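Local coordinates for manganese-binding protein (Chlamydia trachomatis, PDB 6NSI), which binds iron, manganese and nickel ions, preferring ferrous iron, and hands them to the membrane permease of an ABC transporter for import into the cytoplasm, at residues Ile26-Gly31 and Glu45-Met50; Ile54-Leu59 and Lys69-Asn74; Glu159-Leu164 and Asp222-Phe227; Lys239-Ser244 and Ile250-Ser255. All coordinates share one frame; numbering follows the deposited sequence.

Contact 1: Ile26-Gly31 and Glu45-Met50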
# COMPACT_ATOMS: atom_id res chain seq x y z
N ILE A 26 11.92 13.89 6.64
CA ILE A 26 12.56 13.52 5.39
C ILE A 26 12.06 12.15 4.99
O ILE A 26 11.62 11.34 5.81
CB ILE A 26 14.11 13.55 5.48
CG1 ILE A 26 14.60 12.92 6.79
CG2 ILE A 26 14.63 14.97 5.36
CD1 ILE A 26 16.13 12.72 6.84
N VAL A 27 12.12 11.88 3.69
CA VAL A 27 11.70 10.60 3.16
C VAL A 27 12.84 10.05 2.32
O VAL A 27 13.46 10.78 1.54
CB VAL A 27 10.39 10.70 2.34
CG1 VAL A 27 10.57 11.57 1.08
CG2 VAL A 27 9.91 9.33 1.98
N LEU A 28 13.16 8.78 2.54
CA LEU A 28 14.22 8.10 1.76
C LEU A 28 13.79 7.76 0.32
O LEU A 28 14.50 8.10 -0.59
CB LEU A 28 14.59 6.81 2.47
CG LEU A 28 16.07 6.64 2.74
CD1 LEU A 28 16.56 7.73 3.66
CD2 LEU A 28 16.34 5.27 3.32
N ILE A 29 12.62 7.18 0.17
CA ILE A 29 12.15 6.68 -1.15
C ILE A 29 10.94 7.48 -1.59
O ILE A 29 9.99 7.60 -0.83
CB ILE A 29 11.81 5.18 -1.02
CG1 ILE A 29 12.95 4.35 -0.43
CG2 ILE A 29 11.29 4.61 -2.33
CD1 ILE A 29 12.58 2.94 -0.14
N ASP A 30 11.04 8.07 -2.77
CA ASP A 30 9.92 8.78 -3.37
C ASP A 30 10.06 8.68 -4.88
O ASP A 30 11.08 8.21 -5.41
CB ASP A 30 9.85 10.25 -2.93
CG ASP A 30 8.49 10.90 -3.24
OD1 ASP A 30 7.62 10.22 -3.84
OD2 ASP A 30 8.29 12.08 -2.88
N GLY A 31 8.99 9.11 -5.58
CA GLY A 31 8.99 9.17 -7.03
C GLY A 31 8.66 7.84 -7.68
O GLY A 31 7.92 7.01 -7.16
N GLU A 45 22.78 7.25 4.20
CA GLU A 45 23.37 6.93 5.50
C GLU A 45 23.38 8.14 6.42
O GLU A 45 23.13 8.03 7.63
CB GLU A 45 24.78 6.39 5.30
CG GLU A 45 25.44 5.80 6.54
CD GLU A 45 26.75 5.10 6.24
OE1 GLU A 45 27.68 5.78 5.72
OE2 GLU A 45 26.86 3.89 6.50
N ASP A 46 23.68 9.32 5.85
CA ASP A 46 23.69 10.56 6.63
C ASP A 46 22.28 10.99 7.00
O ASP A 46 22.08 11.60 8.06
CB ASP A 46 24.38 11.67 5.84
CG ASP A 46 25.80 11.31 5.45
OD1 ASP A 46 26.52 10.69 6.27
OD2 ASP A 46 26.19 11.66 4.32
N ARG A 47 21.29 10.71 6.14
CA ARG A 47 19.91 11.01 6.49
C ARG A 47 19.48 10.20 7.70
O ARG A 47 18.80 10.72 8.60
CB ARG A 47 18.99 10.72 5.29
CG ARG A 47 19.18 11.72 4.17
CD ARG A 47 18.57 11.28 2.85
NE ARG A 47 18.70 12.34 1.86
CZ ARG A 47 19.45 12.27 0.76
NH1 ARG A 47 20.13 11.16 0.47
NH2 ARG A 47 19.50 13.30 -0.06
N MET A 48 19.90 8.94 7.77
CA MET A 48 19.64 8.14 8.96
C MET A 48 20.40 8.69 10.16
O MET A 48 19.86 8.77 11.27
CB MET A 48 20.01 6.69 8.70
CG MET A 48 19.11 5.99 7.66
SD MET A 48 19.69 4.31 7.33
CE MET A 48 18.54 3.81 6.02
N ALA A 49 21.66 9.08 9.94
CA ALA A 49 22.51 9.51 11.04
C ALA A 49 21.99 10.78 11.71
O ALA A 49 21.99 10.88 12.94
CB ALA A 49 23.94 9.71 10.53
N MET A 50 21.53 11.75 10.92
CA MET A 50 21.00 12.98 11.50
C MET A 50 19.57 12.85 12.05
O MET A 50 19.10 13.79 12.70
CB MET A 50 21.03 14.11 10.47
CG MET A 50 19.82 14.15 9.55
SD MET A 50 20.00 15.31 8.17
CE MET A 50 21.37 14.57 7.28
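Ile26 of edge strand 24-27 and Leu28 nearby reach to the flank of helix 44-50, where Arg47 and Met48 receive them. The tighter part is apolar. Ile26 has CG1 between its backbone N and carbonyl carbon (chi1 43°), and from there the branch extends straight to the helix, bringing CD1 to 3.8 Å from Arg47 CB and equally close to Arg47 O. Leu28 spreads its two methyls over neighbouring helix residues: its CD2 meets the terminal CE of Met48 at 3.8 Å, the two side chains crossing at about a right angle. Met48, extended beyond CG, suits this buried place because its flexible, unbranched end touches both Leu28 and Leu5 of strand 3-6. Toward the rim the fit relaxes. Leu28 CD1 lies 4.2 Å from Arg47 CD, touching only the aliphatic part of that long chain, while the guanidinium leads away from the leucine, NH1 making a salt bridge with Asp44. Arginine thus serves both environments, with methylenes for the isoleucine and leucine and a charge for the partly exposed margin. A helix laid by its apolar flank against a parallel sheet in this way is characteristic of the alpha/beta lobes of metal-binding solute-binding proteins.

Contact 2: Ile54-Leu59 and Lys69-Asn74; sequences IFCNGL and KHLEGN
Leu71 overlaps Ile54 and Cys56 of strand 54-56 with its forked end. With CG beside the backbone N and chi2 extended (-179°), the leucine presents both methyls to the strand. CD1 comes to 3.7 Å from Cys56 SG, and CD2 packs at 3.8 Å on Ile54 CG2. Small and only weakly polar, the cysteine lets a leucine come close over a buried strand, and the beta-branched isoleucine offers a methyl beside the backbone as well as a longer arm. That arm ends at CD1, 4.0 Å from Asn74 ND2.

Asn74 is an amide at an apolar margin, but its polar atoms are engaged. Its ND2 donates to His70 O over 3.0 Å, almost straight along the C=O direction (175° at the oxygen) and in the amide's own plane, and OD1 accepts from the backbone N of Lys76. The amide is thereby held against the last turn of the helix, through His70 O. A type II turn runs from Leu71 to Asn74, and Gly73 takes a positive phi at which a CB would jam against the preceding carbonyl oxygen, which calls for glycine. The helix-to-strand packing belongs to the beta-alpha-beta unit of strand 54-56, helix 65-71 and strand 77-79; Leu71 also touches Val77 of the next strand, and Met48 of helix 44-50 packs against both Ile54 and Leu71.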
# COMPACT_ATOMS: atom_id res chain seq x y z
N ILE A 54 13.49 6.48 12.67
CA ILE A 54 13.41 5.95 11.30
C ILE A 54 12.18 5.06 11.22
O ILE A 54 12.17 3.96 11.80
CB ILE A 54 14.67 5.16 10.91
CG1 ILE A 54 15.90 6.07 10.94
CG2 ILE A 54 14.47 4.53 9.53
CD1 ILE A 54 17.21 5.32 10.78
N PHE A 55 11.18 5.50 10.48
CA PHE A 55 9.91 4.79 10.37
C PHE A 55 9.93 3.86 9.15
O PHE A 55 10.08 4.32 8.01
CB PHE A 55 8.75 5.79 10.29
CG PHE A 55 8.39 6.41 11.62
CD1 PHE A 55 8.77 7.71 11.91
CD2 PHE A 55 7.67 5.69 12.56
CE1 PHE A 55 8.44 8.29 13.14
CE2 PHE A 55 7.33 6.27 13.79
CZ PHE A 55 7.72 7.56 14.07
N CYS A 56 9.81 2.55 9.41
CA CYS A 56 9.83 1.50 8.41
C CYS A 56 8.48 0.80 8.33
O CYS A 56 7.74 0.73 9.31
CB CYS A 56 10.88 0.44 8.73
SG CYS A 56 12.51 1.13 8.93
N ASN A 57 8.21 0.24 7.15
CA ASN A 57 7.01 -0.57 6.97
C ASN A 57 7.15 -1.93 7.64
O ASN A 57 6.18 -2.45 8.19
CB ASN A 57 6.71 -0.77 5.48
CG ASN A 57 5.37 -1.43 5.25
OD1 ASN A 57 4.36 -0.75 5.18
ND2 ASN A 57 5.35 -2.76 5.10
N GLY A 58 8.36 -2.50 7.59
CA GLY A 58 8.55 -3.88 7.99
C GLY A 58 7.92 -4.78 6.94
O GLY A 58 7.70 -4.40 5.79
N LEU A 59 7.61 -6.01 7.38
CA LEU A 59 6.94 -7.01 6.54
C LEU A 59 7.72 -7.27 5.25
O LEU A 59 7.14 -7.64 4.22
CB LEU A 59 5.49 -6.62 6.22
CG LEU A 59 4.65 -6.03 7.37
CD1 LEU A 59 3.26 -5.60 6.90
CD2 LEU A 59 4.55 -7.00 8.54
N LYS A 69 21.44 -3.72 6.36
CA LYS A 69 22.65 -3.37 7.12
C LYS A 69 22.36 -2.26 8.12
O LYS A 69 22.78 -2.32 9.28
CB LYS A 69 23.78 -2.91 6.19
CG LYS A 69 24.20 -3.86 5.09
CD LYS A 69 25.36 -3.28 4.22
CE LYS A 69 25.17 -1.79 3.88
NZ LYS A 69 25.20 -1.45 2.41
N HIS A 70 21.65 -1.23 7.66
CA HIS A 70 21.47 0.00 8.41
C HIS A 70 20.26 -0.01 9.33
O HIS A 70 20.21 0.78 10.28
CB HIS A 70 21.36 1.19 7.45
CG HIS A 70 22.63 1.47 6.70
ND1 HIS A 70 23.03 0.75 5.60
CD2 HIS A 70 23.59 2.41 6.91
CE1 HIS A 70 24.18 1.22 5.16
NE2 HIS A 70 24.54 2.23 5.93
N LEU A 71 19.28 -0.89 9.09
CA LEU A 71 18.03 -0.87 9.84
C LEU A 71 17.94 -1.97 10.88
O LEU A 71 17.37 -1.75 11.96
CB LEU A 71 16.84 -0.99 8.88
CG LEU A 71 16.62 0.11 7.85
CD1 LEU A 71 15.35 -0.19 7.02
CD2 LEU A 71 16.54 1.47 8.53
N GLU A 72 18.47 -3.16 10.59
CA GLU A 72 18.42 -4.27 11.53
C GLU A 72 19.32 -3.96 12.72
O GLU A 72 20.52 -3.71 12.55
CB GLU A 72 18.83 -5.57 10.82
CG GLU A 72 17.72 -6.13 9.91
CD GLU A 72 18.15 -7.29 9.00
OE1 GLU A 72 19.37 -7.54 8.85
OE2 GLU A 72 17.26 -7.94 8.41
N GLY A 73 18.74 -3.94 13.92
CA GLY A 73 19.49 -3.61 15.12
C GLY A 73 19.64 -2.14 15.41
O GLY A 73 20.32 -1.77 16.38
N ASN A 74 19.03 -1.28 14.60
CA ASN A 74 19.12 0.16 14.78
C ASN A 74 18.07 0.61 15.79
O ASN A 74 16.86 0.45 15.53
CB ASN A 74 18.91 0.86 13.45
CG ASN A 74 19.26 2.32 13.49
OD1 ASN A 74 18.96 3.00 14.47
ND2 ASN A 74 19.90 2.81 12.44

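Contact 3: Glu159-Leu164 and Asp222-Phe227. With NA (sodium ion), chain C.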
# COMPACT_ATOMS: atom_id res chain seq x y z
N GLU A 159 -21.44 -7.14 -7.77
CA GLU A 159 -20.70 -8.31 -7.30
C GLU A 159 -20.10 -9.11 -8.45
O GLU A 159 -19.01 -9.68 -8.31
CB GLU A 159 -21.61 -9.19 -6.45
CG GLU A 159 -20.93 -10.42 -5.89
CD GLU A 159 -21.90 -11.34 -5.15
OE1 GLU A 159 -23.06 -11.53 -5.63
OE2 GLU A 159 -21.50 -11.88 -4.09
N LYS A 160 -20.80 -9.20 -9.59
CA LYS A 160 -20.24 -9.92 -10.74
C LYS A 160 -18.96 -9.27 -11.29
O LYS A 160 -18.25 -9.91 -12.07
CB LYS A 160 -21.29 -10.01 -11.87
CG LYS A 160 -21.59 -8.65 -12.53
CD LYS A 160 -22.40 -8.75 -13.82
CE LYS A 160 -22.47 -7.38 -14.50
NZ LYS A 160 -23.57 -7.25 -15.49
N ASN A 161 -18.64 -8.04 -10.90
CA ASN A 161 -17.46 -7.35 -11.40
C ASN A 161 -16.33 -7.22 -10.37
O ASN A 161 -15.31 -6.61 -10.68
CB ASN A 161 -17.82 -5.94 -11.87
CG ASN A 161 -18.65 -5.91 -13.13
OD1 ASN A 161 -18.77 -6.90 -13.86
ND2 ASN A 161 -19.22 -4.74 -13.40
N ARG A 162 -16.50 -7.79 -9.17
CA ARG A 162 -15.55 -7.60 -8.06
C ARG A 162 -14.36 -8.54 -8.22
O ARG A 162 -14.16 -9.50 -7.47
CB ARG A 162 -16.25 -7.80 -6.73
CG ARG A 162 -17.12 -6.61 -6.33
CD ARG A 162 -18.03 -6.95 -5.12
NE ARG A 162 -19.16 -6.02 -5.04
CZ ARG A 162 -20.06 -6.00 -4.06
NH1 ARG A 162 -19.98 -6.88 -3.07
NH2 ARG A 162 -21.05 -5.11 -4.08
N TYR A 163 -13.57 -8.26 -9.25
CA TYR A 163 -12.43 -9.10 -9.63
C TYR A 163 -11.38 -8.11 -10.12
O TYR A 163 -11.59 -7.44 -11.14
CB TYR A 163 -12.80 -10.12 -10.71
CG TYR A 163 -13.80 -11.14 -10.21
CD1 TYR A 163 -13.37 -12.26 -9.51
CD2 TYR A 163 -15.17 -10.97 -10.40
CE1 TYR A 163 -14.27 -13.19 -9.01
CE2 TYR A 163 -16.09 -11.89 -9.91
CZ TYR A 163 -15.63 -13.00 -9.22
OH TYR A 163 -16.52 -13.92 -8.73
N LEU A 164 -10.29 -7.99 -9.35
CA LEU A 164 -9.32 -6.90 -9.50
C LEU A 164 -8.03 -7.44 -10.10
O LEU A 164 -7.25 -8.12 -9.42
CB LEU A 164 -9.06 -6.24 -8.14
CG LEU A 164 -8.02 -5.11 -8.14
CD1 LEU A 164 -8.42 -3.98 -9.11
CD2 LEU A 164 -7.85 -4.61 -6.72
N ASP A 222 -14.95 -13.16 -16.58
CA ASP A 222 -15.48 -12.14 -17.48
C ASP A 222 -15.03 -10.75 -17.06
O ASP A 222 -15.83 -9.81 -17.02
CB ASP A 222 -17.01 -12.21 -17.56
CG ASP A 222 -17.48 -13.55 -18.02
OD1 ASP A 222 -17.01 -13.98 -19.09
OD2 ASP A 222 -18.33 -14.18 -17.33
N VAL A 223 -13.75 -10.62 -16.72
CA VAL A 223 -13.19 -9.33 -16.38
C VAL A 223 -13.10 -8.48 -17.65
O VAL A 223 -12.60 -8.94 -18.68
CB VAL A 223 -11.80 -9.52 -15.74
CG1 VAL A 223 -11.14 -8.20 -15.50
CG2 VAL A 223 -11.89 -10.31 -14.43
N GLU A 224 -13.58 -7.23 -17.58
CA GLU A 224 -13.57 -6.38 -18.76
C GLU A 224 -12.44 -5.35 -18.77
O GLU A 224 -12.13 -4.80 -19.83
CB GLU A 224 -14.90 -5.64 -18.91
CG GLU A 224 -16.11 -6.54 -18.98
CD GLU A 224 -17.40 -5.76 -18.74
OE1 GLU A 224 -17.55 -4.66 -19.32
OE2 GLU A 224 -18.24 -6.23 -17.95
N VAL A 225 -11.83 -5.10 -17.61
CA VAL A 225 -10.80 -4.08 -17.50
C VAL A 225 -9.71 -4.57 -16.54
O VAL A 225 -9.98 -5.30 -15.58
CB VAL A 225 -11.43 -2.74 -17.03
CG1 VAL A 225 -12.28 -2.97 -15.81
CG2 VAL A 225 -10.35 -1.68 -16.79
N VAL A 226 -8.47 -4.18 -16.84
CA VAL A 226 -7.31 -4.48 -16.01
C VAL A 226 -6.62 -3.16 -15.69
O VAL A 226 -6.76 -2.17 -16.41
CB VAL A 226 -6.36 -5.46 -16.72
CG1 VAL A 226 -7.11 -6.73 -17.14
CG2 VAL A 226 -5.74 -4.80 -17.95
N PHE A 227 -5.84 -3.15 -14.61
CA PHE A 227 -5.31 -1.90 -14.06
C PHE A 227 -3.79 -1.86 -14.13
O PHE A 227 -3.11 -2.61 -13.41
CB PHE A 227 -5.78 -1.70 -12.62
CG PHE A 227 -7.27 -1.56 -12.48
CD1 PHE A 227 -8.09 -2.69 -12.39
CD2 PHE A 227 -7.86 -0.30 -12.43
CE1 PHE A 227 -9.48 -2.56 -12.24
CE2 PHE A 227 -9.28 -0.16 -12.28
CZ PHE A 227 -10.07 -1.29 -12.19
NA NA C . -16.05 -15.94 -19.93
O HOH W 1 -9.98 -5.98 -12.85
O HOH W 2 -17.10 -16.90 -17.86
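Phe227, Leu164 and Tyr163 bury the most surface here, where the start of strand 164-165 meets strand 225-226 in the second alpha/beta lobe of this solute-binding protein. The aromatic ring comes from the far end of 222-227. Leu164 has CG opposite its backbone N (chi1 178°), which swings the branch back to the ring although its CB sets off the other way; CD1 then lies 3.5 Å from Phe227 CD1, approaching obliquely. Both side chains are wholly apolar and so suit a buried site with no polar group to satisfy, covered by Ile277 of helix 266-280.

Tyr163 makes its contact near the backbone: its CB packs on Val223 CG2 at 3.8 Å, while the ring turns away to a cation-pi contact with Arg193. The compact valine, buried against Ile218 of helix 208-221, suits the close approach of the two segments. The two backbones make no direct bond here; water 1 spans them, donating 2.8 Å bonds to both Tyr163 O and Val225 O, so two carbonyls that could not bond to each other are both satisfied, and this water also lies at the edge of the Phe227 ring, in its plane.

At the exposed outer end Asp222 follows helix 208-221, and its OD1 binds a sodium ion at 2.3 Å, with Ser219 O as a further protein ligand and water 2 at 2.5 Å from the ion.

Contact 4: Lys239-Ser244 and Ile250-Ser255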
# COMPACT_ATOMS: atom_id res chain seq x y z
N LYS A 239 0.48 -7.61 -22.82
CA LYS A 239 0.41 -8.93 -23.45
C LYS A 239 -0.85 -9.68 -23.07
O LYS A 239 -1.49 -10.32 -23.92
CB LYS A 239 1.61 -9.81 -23.07
CG LYS A 239 2.97 -9.30 -23.47
CD LYS A 239 4.04 -10.22 -22.88
CE LYS A 239 5.46 -9.73 -23.18
NZ LYS A 239 5.52 -8.91 -24.43
N ILE A 240 -1.20 -9.68 -21.78
CA ILE A 240 -2.42 -10.34 -21.33
C ILE A 240 -3.62 -9.80 -22.09
O ILE A 240 -4.46 -10.57 -22.58
CB ILE A 240 -2.58 -10.16 -19.80
CG1 ILE A 240 -1.62 -11.08 -19.05
CG2 ILE A 240 -4.01 -10.46 -19.36
CD1 ILE A 240 -1.29 -10.59 -17.65
N VAL A 241 -3.69 -8.48 -22.25
CA VAL A 241 -4.81 -7.84 -22.93
C VAL A 241 -4.88 -8.29 -24.39
O VAL A 241 -5.95 -8.67 -24.90
CB VAL A 241 -4.70 -6.31 -22.81
CG1 VAL A 241 -5.48 -5.61 -23.93
CG2 VAL A 241 -5.18 -5.87 -21.43
N SER A 242 -3.74 -8.25 -25.08
CA SER A 242 -3.67 -8.64 -26.49
C SER A 242 -3.97 -10.12 -26.73
O SER A 242 -4.30 -10.49 -27.86
CB SER A 242 -2.29 -8.32 -27.05
OG SER A 242 -1.39 -9.39 -26.74
N CYS A 243 -3.82 -10.96 -25.71
CA CYS A 243 -3.98 -12.40 -25.83
C CYS A 243 -5.42 -12.86 -25.61
O CYS A 243 -5.67 -14.07 -25.53
CB CYS A 243 -3.04 -13.11 -24.84
SG CYS A 243 -1.32 -13.30 -25.47
N SER A 244 -6.36 -11.92 -25.53
CA SER A 244 -7.77 -12.25 -25.44
C SER A 244 -8.28 -12.83 -26.77
O SER A 244 -7.63 -12.74 -27.82
CB SER A 244 -8.58 -11.02 -25.06
OG SER A 244 -8.43 -9.96 -26.01
N ILE A 250 -11.87 -6.48 -23.58
CA ILE A 250 -10.90 -6.30 -22.50
C ILE A 250 -10.10 -5.03 -22.78
O ILE A 250 -9.61 -4.82 -23.90
CB ILE A 250 -9.98 -7.53 -22.35
CG1 ILE A 250 -8.98 -7.30 -21.24
CG2 ILE A 250 -9.21 -7.79 -23.64
CD1 ILE A 250 -9.62 -7.01 -19.90
N ARG A 251 -9.97 -4.17 -21.78
CA ARG A 251 -9.31 -2.89 -21.96
C ARG A 251 -8.44 -2.60 -20.75
O ARG A 251 -8.56 -3.25 -19.70
CB ARG A 251 -10.33 -1.77 -22.15
CG ARG A 251 -11.21 -1.62 -20.92
CD ARG A 251 -12.44 -0.77 -21.18
NE ARG A 251 -12.92 -0.21 -19.92
CZ ARG A 251 -13.89 -0.74 -19.18
NH1 ARG A 251 -14.51 -1.87 -19.57
NH2 ARG A 251 -14.23 -0.15 -18.04
N LEU A 252 -7.55 -1.63 -20.91
CA LEU A 252 -6.78 -1.07 -19.80
C LEU A 252 -7.59 0.03 -19.14
O LEU A 252 -8.28 0.79 -19.81
CB LEU A 252 -5.44 -0.50 -20.29
CG LEU A 252 -4.49 -1.34 -21.16
CD1 LEU A 252 -3.44 -0.43 -21.81
CD2 LEU A 252 -3.80 -2.44 -20.35
N ALA A 253 -7.49 0.12 -17.81
CA ALA A 253 -8.16 1.21 -17.11
C ALA A 253 -7.60 2.54 -17.59
O ALA A 253 -6.46 2.63 -18.04
CB ALA A 253 -7.99 1.06 -15.60
N LYS A 254 -8.43 3.58 -17.51
CA LYS A 254 -8.02 4.89 -18.01
C LYS A 254 -6.83 5.43 -17.23
O LYS A 254 -5.78 5.73 -17.80
CB LYS A 254 -9.20 5.87 -17.96
CG LYS A 254 -10.09 5.87 -19.20
CD LYS A 254 -9.38 6.51 -20.41
CE LYS A 254 -9.61 5.69 -21.67
NZ LYS A 254 -8.41 5.67 -22.54
N SER A 255 -6.98 5.55 -15.89
CA SER A 255 -5.90 6.08 -15.05
C SER A 255 -5.14 4.95 -14.37
O SER A 255 -5.73 3.93 -14.00
CB SER A 255 -6.45 7.01 -13.97
OG SER A 255 -7.49 7.84 -14.46
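Apolar contacts carry most of the meeting between Val241 of helix 235-242 and the side chains of Ile250 and Leu252. One methyl of the valine does the work: its CG2 stands 3.9 Å from Leu252 CD2 and 4.1 Å from Ile250 CG1, touching both residues at once. Leu252 does not aim its CB at the helix, but its branch end comes nearer and brings CD2 to Val241. Ile250 holds CG1 anti to its backbone N (chi1 179°), which leaves CG2 in the position between N and carbonyl carbon and turned to the helix end, where it lies 3.6 Å from Val241 O. Beta-branched side chains such as these have few rotamers, which limits how their methyls can be placed.

The helix is the one that follows strand 225-226 and leads back to the parallel neighbour 251-252, making a beta-alpha-beta crossover in which Val241 and Ile250 both also touch Val226 of the first strand.

Polar groups come in at the helix's C-terminal end. Ser244, just past it, turns its hydroxyl back to the chain, OG lying 3.0 Å from Val241 O, and Ser244 OG sits 3.3 Å from Ile250 CG2, a van der Waals contact. Serine suits the spot because it is small enough to sit against the isoleucine methyl. Ser242 OG donates to Lys239 O at 3.0 Å, on a helix face turned away from the strand.

Contacts 1 and 2 share one lobe and one sheet, and contacts 3 and 4 another, about 37 to 39 Å away between centres. Contact 2 is the buried one; contacts 1 and 3 are partly buried, and contact 4 lies at the surface. Within each pair the members touch: His70 of contact 2 meets Glu45 of contact 1 in a probable hydrogen bond, while strands 225-226 and 251-252 join contacts 3 and 4 by backbone bonds. Contacts 1, 2 and 4 all lay a helix against a strand through methyls, with polar groups at the margin or helix end. Contact 3 instead joins a loop and the start of strand 164-165 to strand 225-226, with a water between the backbones and sodium at its exposed end.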